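Side-chain contacts in arginase (Thermus thermophilus, PDB 2EF5), which probably hydrolyses L-arginine to urea and L-ornithine at a centre of two manganese ions: residues L216-L221 with P227-P232; V261-I266 with E275-L280. All coordinates share one frame; numbering follows the deposited sequence.

Interaction 1 (216-221 with 227-232) and interaction 2 (261-266 with 275-280) follow one another along the chain and touch, with centres about 8 Å apart. Two probable backbone hydrogen bonds join them: Leu216 O to Val261 N, 3.0 Å, between adjacent parallel strands, and Gly228 O to Asn264 N, 2.9 Å, between the loops beyond those strands. A side chain meets backbone too, CG2 of Val261 packing 3.6 Å from CA of Asp217. Interaction 1 itself supplies manganese ligands, whereas interaction 2 supplies none; there the side chain of Val261 comes within about 5 Å of a bound manganese ion at its nearest atoms.

Interaction 1: residues L216-L221 with P227-P232; sequences LDADVL and PGVGTP. With MN (manganese (II) ion), chain G; MN (manganese (II) ion), chain H.
Val229 lies against Ala218 and Asp219, just where strand 212-217, which ends on the manganese ligand Asp217, gives way to a 3-10 turn carrying a second, Asp219. Asp217 divides its carboxylate between two tasks. OD2 bridges both manganese ions, 2.5 Å from the chain G ion, while OD1 accepts a hydrogen bond from the backbone N of Asp219 at 2.8 Å, closing an Asx turn. This N-H arrives on the anti side of the carboxylate, 22° out of its plane, and limits rotation of the bridging group. Next, the small Ala218 turns its CB to CG1 of Val229, 3.7 Å away, a compact apolar fit. CG1 of Val229 also lies against the backbone N of Asp219. The backbone turns CB of Asp219 toward CB of Val229, 4.0 Å away; with CG between the backbone N and carbonyl carbon (chi1 74°), the carboxylate then swings so that OD2 reaches the chain G manganese at 2.2 Å. OD1 is held by Ala119 N, so metal and hydrogen bond together fix this carboxylate. Asp118 completes the bridge between the ions, and His96 and Asp122 bind the chain H ion. A beta-branched valine suits its place as a compact apolar backing for Ala218 and the CB of Asp219. In the central parallel sheet, strand 212-217 runs between 255-261 and 113-117, and helix 272-284 covers Ala218 through Leu277.

Interaction 2: residues V261-I266 with E275-L280; sequences VEVNPI and EMLVGL
Val263 and Leu277 make the apolar part of this contact, methyl against methyl, with CG2 of Val263 and CD2 of Leu277 3.6 Å apart. The two side chains pass alongside each other in opposite directions. In Val263, CG1 is anti to the backbone N (chi1 175°), which leaves CG2 beside that N and turned to the helix. Leu277 reaches from helix 272-284 with a chi1 of -97°, well off a staggered value, and its branched end spreads over several neighbours: Leu26 of helix 22-28, which also touches Val263, and Leu216 of the sheet. Leucine is long enough to bridge from helix to sheet, while the shorter valine meets it with a single methyl. One turn further along the helix, Leu280 continues this apolar face on Leu216 and on Ala242, His243 and Met246 of helix 239-252.

Such layering of helices on a parallel eight-stranded sheet is the alpha/beta fold of the arginase family, in which loops at the C-terminal ends of the strands carry the metal centre, as with Asp118 and Asp122 after strand 113-117 and Asp219 after strand 212-217.

Contacts with polar atoms are of a different sort. CD2 of Leu277 also lies 3.9 Å from the backbone O of Val261, a van der Waals contact that shields a carbonyl already hydrogen-bonded to the backbone of Ala218. CB of Val261 points away from the helix, and the side chain packs on His96, a manganese ligand. Glu262, next in sequence, accepts a hydrogen bond from the backbone N of His96 through OE2, and so acts as a second-shell residue.

Interaction 1: residues L216-L221 with P227-P232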
ATOM      1  N   LEU A 216      33.024  10.701  -6.833  1.00 19.13           N
ATOM      2  CA  LEU A 216      33.124   9.795  -5.698  1.00 18.52           C
ATOM      3  C   LEU A 216      33.515  10.456  -4.379  1.00 18.23           C
ATOM      4  O   LEU A 216      34.636  10.939  -4.215  1.00 17.37           O
ATOM      5  CB  LEU A 216      34.114   8.668  -6.046  1.00 17.60           C
ATOM      6  CG  LEU A 216      34.439   7.589  -5.007  1.00 18.59           C
ATOM      7  CD1 LEU A 216      33.171   6.838  -4.601  1.00 15.59           C
ATOM      8  CD2 LEU A 216      35.466   6.622  -5.609  1.00 13.16           C
ATOM      9  N   ASP A 217      32.567  10.480  -3.447  1.00 18.12           N
ATOM     10  CA  ASP A 217      32.794  11.037  -2.124  1.00 19.30           C
ATOM     11  C   ASP A 217      33.217   9.857  -1.256  1.00 18.62           C
ATOM     12  O   ASP A 217      32.517   8.849  -1.191  1.00 16.91           O
ATOM     13  CB  ASP A 217      31.505  11.647  -1.565  1.00 20.48           C
ATOM     14  CG  ASP A 217      31.735  12.394  -0.270  1.00 23.34           C
ATOM     15  OD1 ASP A 217      32.443  11.861   0.606  1.00 23.05           O
ATOM     16  OD2 ASP A 217      31.205  13.513  -0.116  1.00 27.22           O
ATOM     17  N   ALA A 218      34.366   9.984  -0.601  1.00 18.76           N
ATOM     18  CA  ALA A 218      34.891   8.914   0.238  1.00 18.86           C
ATOM     19  C   ALA A 218      33.905   8.438   1.291  1.00 19.02           C
ATOM     20  O   ALA A 218      33.944   7.274   1.689  1.00 20.13           O
ATOM     21  CB  ALA A 218      36.187   9.371   0.920  1.00 17.12           C
ATOM     22  N   ASP A 219      33.021   9.322   1.743  1.00 18.75           N
ATOM     23  CA  ASP A 219      32.081   8.934   2.780  1.00 19.19           C
ATOM     24  C   ASP A 219      30.993   7.959   2.358  1.00 18.59           C
ATOM     25  O   ASP A 219      30.184   7.569   3.182  1.00 17.72           O
ATOM     26  CB  ASP A 219      31.445  10.164   3.441  1.00 20.03           C
ATOM     27  CG  ASP A 219      30.422  10.855   2.561  1.00 22.56           C
ATOM     28  OD1 ASP A 219      30.017  10.314   1.515  1.00 23.75           O
ATOM     29  OD2 ASP A 219      30.005  11.964   2.940  1.00 28.49           O
ATOM     30  N   VAL A 220      30.966   7.558   1.087  1.00 18.73           N
ATOM     31  CA  VAL A 220      29.950   6.603   0.645  1.00 18.31           C
ATOM     32  C   VAL A 220      30.326   5.228   1.195  1.00 18.64           C
ATOM     33  O   VAL A 220      29.474   4.370   1.400  1.00 17.10           O
ATOM     34  CB  VAL A 220      29.861   6.528  -0.902  1.00 16.91           C
ATOM     35  CG1 VAL A 220      31.082   5.823  -1.471  1.00 16.26           C
ATOM     36  CG2 VAL A 220      28.588   5.811  -1.309  1.00 14.76           C
ATOM     37  N   LEU A 221      31.618   5.038   1.435  1.00 18.41           N
ATOM     38  CA  LEU A 221      32.131   3.781   1.960  1.00 19.03           C
ATOM     39  C   LEU A 221      31.793   3.706   3.433  1.00 18.79           C
ATOM     40  O   LEU A 221      31.703   4.728   4.103  1.00 19.12           O
ATOM     41  CB  LEU A 221      33.649   3.717   1.798  1.00 19.71           C
ATOM     42  CG  LEU A 221      34.178   3.752   0.367  1.00 22.29           C
ATOM     43  CD1 LEU A 221      35.679   3.960   0.389  1.00 22.01           C
ATOM     44  CD2 LEU A 221      33.811   2.456  -0.347  1.00 24.87           C
ATOM     45  N   PRO A 227      37.437   5.697   7.540  1.00 23.59           N
ATOM     46  CA  PRO A 227      37.245   6.618   8.661  1.00 22.68           C
ATOM     47  C   PRO A 227      37.636   8.054   8.322  1.00 22.41           C
ATOM     48  O   PRO A 227      37.109   8.995   8.902  1.00 21.95           O
ATOM     49  CB  PRO A 227      38.143   6.028   9.742  1.00 23.94           C
ATOM     50  CG  PRO A 227      39.294   5.495   8.940  1.00 23.61           C
ATOM     51  CD  PRO A 227      38.565   4.784   7.808  1.00 23.64           C
ATOM     52  N   GLY A 228      38.556   8.212   7.374  1.00 23.08           N
ATOM     53  CA  GLY A 228      39.028   9.535   7.003  1.00 25.68           C
ATOM     54  C   GLY A 228      38.069  10.411   6.218  1.00 27.23           C
ATOM     55  O   GLY A 228      38.366  10.794   5.087  1.00 27.02           O
ATOM     56  N   VAL A 229      36.929  10.736   6.820  1.00 28.07           N
ATOM     57  CA  VAL A 229      35.924  11.579   6.176  1.00 31.64           C
ATOM     58  C   VAL A 229      35.293  12.527   7.191  1.00 32.84           C
ATOM     59  O   VAL A 229      35.138  12.189   8.364  1.00 34.02           O
ATOM     60  CB  VAL A 229      34.804  10.725   5.513  1.00 30.00           C
ATOM     61  CG1 VAL A 229      35.423   9.745   4.523  1.00 29.02           C
ATOM     62  CG2 VAL A 229      34.012   9.980   6.574  1.00 29.05           C
ATOM     63  N   GLY A 230      34.921  13.716   6.728  1.00 35.73           N
ATOM     64  CA  GLY A 230      34.326  14.704   7.607  1.00 36.70           C
ATOM     65  C   GLY A 230      32.982  14.332   8.204  1.00 39.09           C
ATOM     66  O   GLY A 230      32.745  14.555   9.392  1.00 40.92           O
ATOM     67  N   THR A 231      32.094  13.769   7.394  1.00 39.11           N
ATOM     68  CA  THR A 231      30.776  13.405   7.890  1.00 39.85           C
ATOM     69  C   THR A 231      30.486  11.918   7.710  1.00 39.42           C
ATOM     70  O   THR A 231      29.727  11.518   6.824  1.00 39.96           O
ATOM     71  CB  THR A 231      29.684  14.235   7.185  1.00 40.28           C
ATOM     72  OG1 THR A 231      30.076  15.614   7.175  1.00 41.77           O
ATOM     73  CG2 THR A 231      28.361  14.110   7.920  1.00 40.00           C
ATOM     74  N   PRO A 232      31.089  11.074   8.560  1.00 38.33           N
ATOM     75  CA  PRO A 232      30.873   9.629   8.468  1.00 36.93           C
ATOM     76  C   PRO A 232      29.447   9.236   8.829  1.00 35.30           C
ATOM     77  O   PRO A 232      28.846   9.799   9.743  1.00 35.16           O
ATOM     78  CB  PRO A 232      31.896   9.066   9.451  1.00 37.42           C
ATOM     79  CG  PRO A 232      31.961  10.139  10.498  1.00 38.62           C
ATOM     80  CD  PRO A 232      32.009  11.398   9.664  1.00 38.05           C
TER
HETATM   81 MN    MN G1101      29.213  13.302   1.364  1.00 42.16          MN
HETATM   82 MN    MN H1102      29.458  14.942  -1.068  1.00 28.24          MN

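Interaction 2: residues V261-I266 with E275-L280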
ATOM      1  N   VAL A 261      36.796  12.962  -3.879  1.00 15.67           N
ATOM      2  CA  VAL A 261      36.680  14.003  -2.868  1.00 17.48           C
ATOM      3  C   VAL A 261      36.460  13.587  -1.420  1.00 18.25           C
ATOM      4  O   VAL A 261      36.242  12.422  -1.110  1.00 17.87           O
ATOM      5  CB  VAL A 261      35.518  14.965  -3.229  1.00 17.70           C
ATOM      6  CG1 VAL A 261      35.712  15.534  -4.640  1.00 19.46           C
ATOM      7  CG2 VAL A 261      34.189  14.211  -3.155  1.00 16.46           C
ATOM      8  N   GLU A 262      36.518  14.596  -0.554  1.00 20.69           N
ATOM      9  CA  GLU A 262      36.284  14.475   0.880  1.00 21.82           C
ATOM     10  C   GLU A 262      37.236  13.592   1.697  1.00 22.02           C
ATOM     11  O   GLU A 262      36.903  13.177   2.808  1.00 21.61           O
ATOM     12  CB  GLU A 262      34.830  14.051   1.111  1.00 22.56           C
ATOM     13  CG  GLU A 262      33.788  15.079   0.628  1.00 26.13           C
ATOM     14  CD  GLU A 262      33.663  16.288   1.555  1.00 28.64           C
ATOM     15  OE1 GLU A 262      33.690  16.098   2.786  1.00 30.42           O
ATOM     16  OE2 GLU A 262      33.520  17.427   1.059  1.00 29.74           O
ATOM     17  N   VAL A 263      38.414  13.303   1.161  1.00 21.89           N
ATOM     18  CA  VAL A 263      39.388  12.515   1.908  1.00 22.50           C
ATOM     19  C   VAL A 263      39.981  13.446   2.980  1.00 22.24           C
ATOM     20  O   VAL A 263      40.476  14.530   2.664  1.00 21.30           O
ATOM     21  CB  VAL A 263      40.522  11.997   0.983  1.00 22.64           C
ATOM     22  CG1 VAL A 263      41.582  11.280   1.805  1.00 21.55           C
ATOM     23  CG2 VAL A 263      39.944  11.057  -0.065  1.00 21.08           C
ATOM     24  N   ASN A 264      39.924  13.026   4.241  1.00 22.56           N
ATOM     25  CA  ASN A 264      40.439  13.840   5.343  1.00 23.46           C
ATOM     26  C   ASN A 264      41.469  13.034   6.129  1.00 23.44           C
ATOM     27  O   ASN A 264      41.125  12.294   7.047  1.00 21.16           O
ATOM     28  CB  ASN A 264      39.294  14.257   6.272  1.00 25.15           C
ATOM     29  CG  ASN A 264      39.705  15.337   7.261  1.00 26.99           C
ATOM     30  OD1 ASN A 264      40.876  15.460   7.609  1.00 28.22           O
ATOM     31  ND2 ASN A 264      38.734  16.120   7.726  1.00 29.88           N
ATOM     32  N   PRO A 265      42.754  13.172   5.775  1.00 23.90           N
ATOM     33  CA  PRO A 265      43.813  12.433   6.468  1.00 24.29           C
ATOM     34  C   PRO A 265      43.904  12.659   7.975  1.00 24.29           C
ATOM     35  O   PRO A 265      44.389  11.797   8.702  1.00 24.71           O
ATOM     36  CB  PRO A 265      45.083  12.848   5.713  1.00 25.17           C
ATOM     37  CG  PRO A 265      44.750  14.190   5.168  1.00 26.04           C
ATOM     38  CD  PRO A 265      43.317  14.036   4.721  1.00 24.61           C
ATOM     39  N   ILE A 266      43.422  13.804   8.439  1.00 24.87           N
ATOM     40  CA  ILE A 266      43.439  14.131   9.860  1.00 26.80           C
ATOM     41  C   ILE A 266      42.515  13.219  10.674  1.00 26.51           C
ATOM     42  O   ILE A 266      42.704  13.035  11.877  1.00 25.94           O
ATOM     43  CB  ILE A 266      43.044  15.624  10.064  1.00 29.06           C
ATOM     44  CG1 ILE A 266      44.303  16.456  10.265  1.00 29.61           C
ATOM     45  CG2 ILE A 266      42.099  15.791  11.250  1.00 32.52           C
ATOM     46  CD1 ILE A 266      45.385  16.169   9.263  1.00 30.28           C
ATOM     47  N   GLU A 275      43.923   5.455   0.146  1.00 16.08           N
ATOM     48  CA  GLU A 275      44.326   4.265  -0.600  1.00 18.06           C
ATOM     49  C   GLU A 275      43.082   3.589  -1.169  1.00 17.91           C
ATOM     50  O   GLU A 275      43.118   3.047  -2.275  1.00 18.32           O
ATOM     51  CB  GLU A 275      45.104   3.294   0.301  1.00 19.53           C
ATOM     52  CG  GLU A 275      46.347   3.937   0.927  1.00 23.66           C
ATOM     53  CD  GLU A 275      47.110   3.014   1.857  1.00 26.00           C
ATOM     54  OE1 GLU A 275      46.496   2.082   2.425  1.00 26.28           O
ATOM     55  OE2 GLU A 275      48.330   3.235   2.037  1.00 26.97           O
ATOM     56  N   MET A 276      41.985   3.629  -0.416  1.00 18.66           N
ATOM     57  CA  MET A 276      40.723   3.044  -0.862  1.00 19.12           C
ATOM     58  C   MET A 276      40.269   3.714  -2.150  1.00 17.85           C
ATOM     59  O   MET A 276      39.965   3.044  -3.138  1.00 17.36           O
ATOM     60  CB  MET A 276      39.624   3.244   0.183  1.00 23.24           C
ATOM     61  CG  MET A 276      39.626   2.278   1.359  1.00 32.39           C
ATOM     62  SD  MET A 276      39.022   0.631   0.927  1.00 42.54           S
ATOM     63  CE  MET A 276      37.706   1.033  -0.251  1.00 37.07           C
ATOM     64  N   LEU A 277      40.207   5.042  -2.133  1.00 16.14           N
ATOM     65  CA  LEU A 277      39.762   5.782  -3.305  1.00 16.58           C
ATOM     66  C   LEU A 277      40.690   5.637  -4.501  1.00 15.86           C
ATOM     67  O   LEU A 277      40.239   5.642  -5.638  1.00 16.29           O
ATOM     68  CB  LEU A 277      39.571   7.262  -2.970  1.00 17.85           C
ATOM     69  CG  LEU A 277      38.122   7.658  -2.659  1.00 18.61           C
ATOM     70  CD1 LEU A 277      37.618   6.883  -1.458  1.00 20.68           C
ATOM     71  CD2 LEU A 277      38.046   9.153  -2.386  1.00 20.27           C
ATOM     72  N   VAL A 278      41.988   5.531  -4.261  1.00 15.22           N
ATOM     73  CA  VAL A 278      42.892   5.355  -5.383  1.00 16.04           C
ATOM     74  C   VAL A 278      42.568   4.016  -6.049  1.00 14.62           C
ATOM     75  O   VAL A 278      42.489   3.926  -7.273  1.00 14.77           O
ATOM     76  CB  VAL A 278      44.369   5.371  -4.945  1.00 15.02           C
ATOM     77  CG1 VAL A 278      45.246   4.894  -6.088  1.00 16.98           C
ATOM     78  CG2 VAL A 278      44.770   6.784  -4.536  1.00 13.30           C
ATOM     79  N   GLY A 279      42.359   2.984  -5.237  1.00 14.35           N
ATOM     80  CA  GLY A 279      42.045   1.680  -5.786  1.00 14.36           C
ATOM     81  C   GLY A 279      40.764   1.727  -6.594  1.00 16.23           C
ATOM     82  O   GLY A 279      40.663   1.092  -7.647  1.00 16.42           O
ATOM     83  N   LEU A 280      39.779   2.478  -6.107  1.00 15.53           N
ATOM     84  CA  LEU A 280      38.509   2.590  -6.810  1.00 16.35           C
ATOM     85  C   LEU A 280      38.702   3.319  -8.132  1.00 16.54           C
ATOM     86  O   LEU A 280      38.073   2.964  -9.123  1.00 17.45           O
ATOM     87  CB  LEU A 280      37.466   3.302  -5.938  1.00 16.11           C
ATOM     88  CG  LEU A 280      37.008   2.465  -4.740  1.00 15.79           C
ATOM     89  CD1 LEU A 280      36.140   3.298  -3.798  1.00 16.56           C
ATOM     90  CD2 LEU A 280      36.234   1.253  -5.243  1.00 14.00           C
TER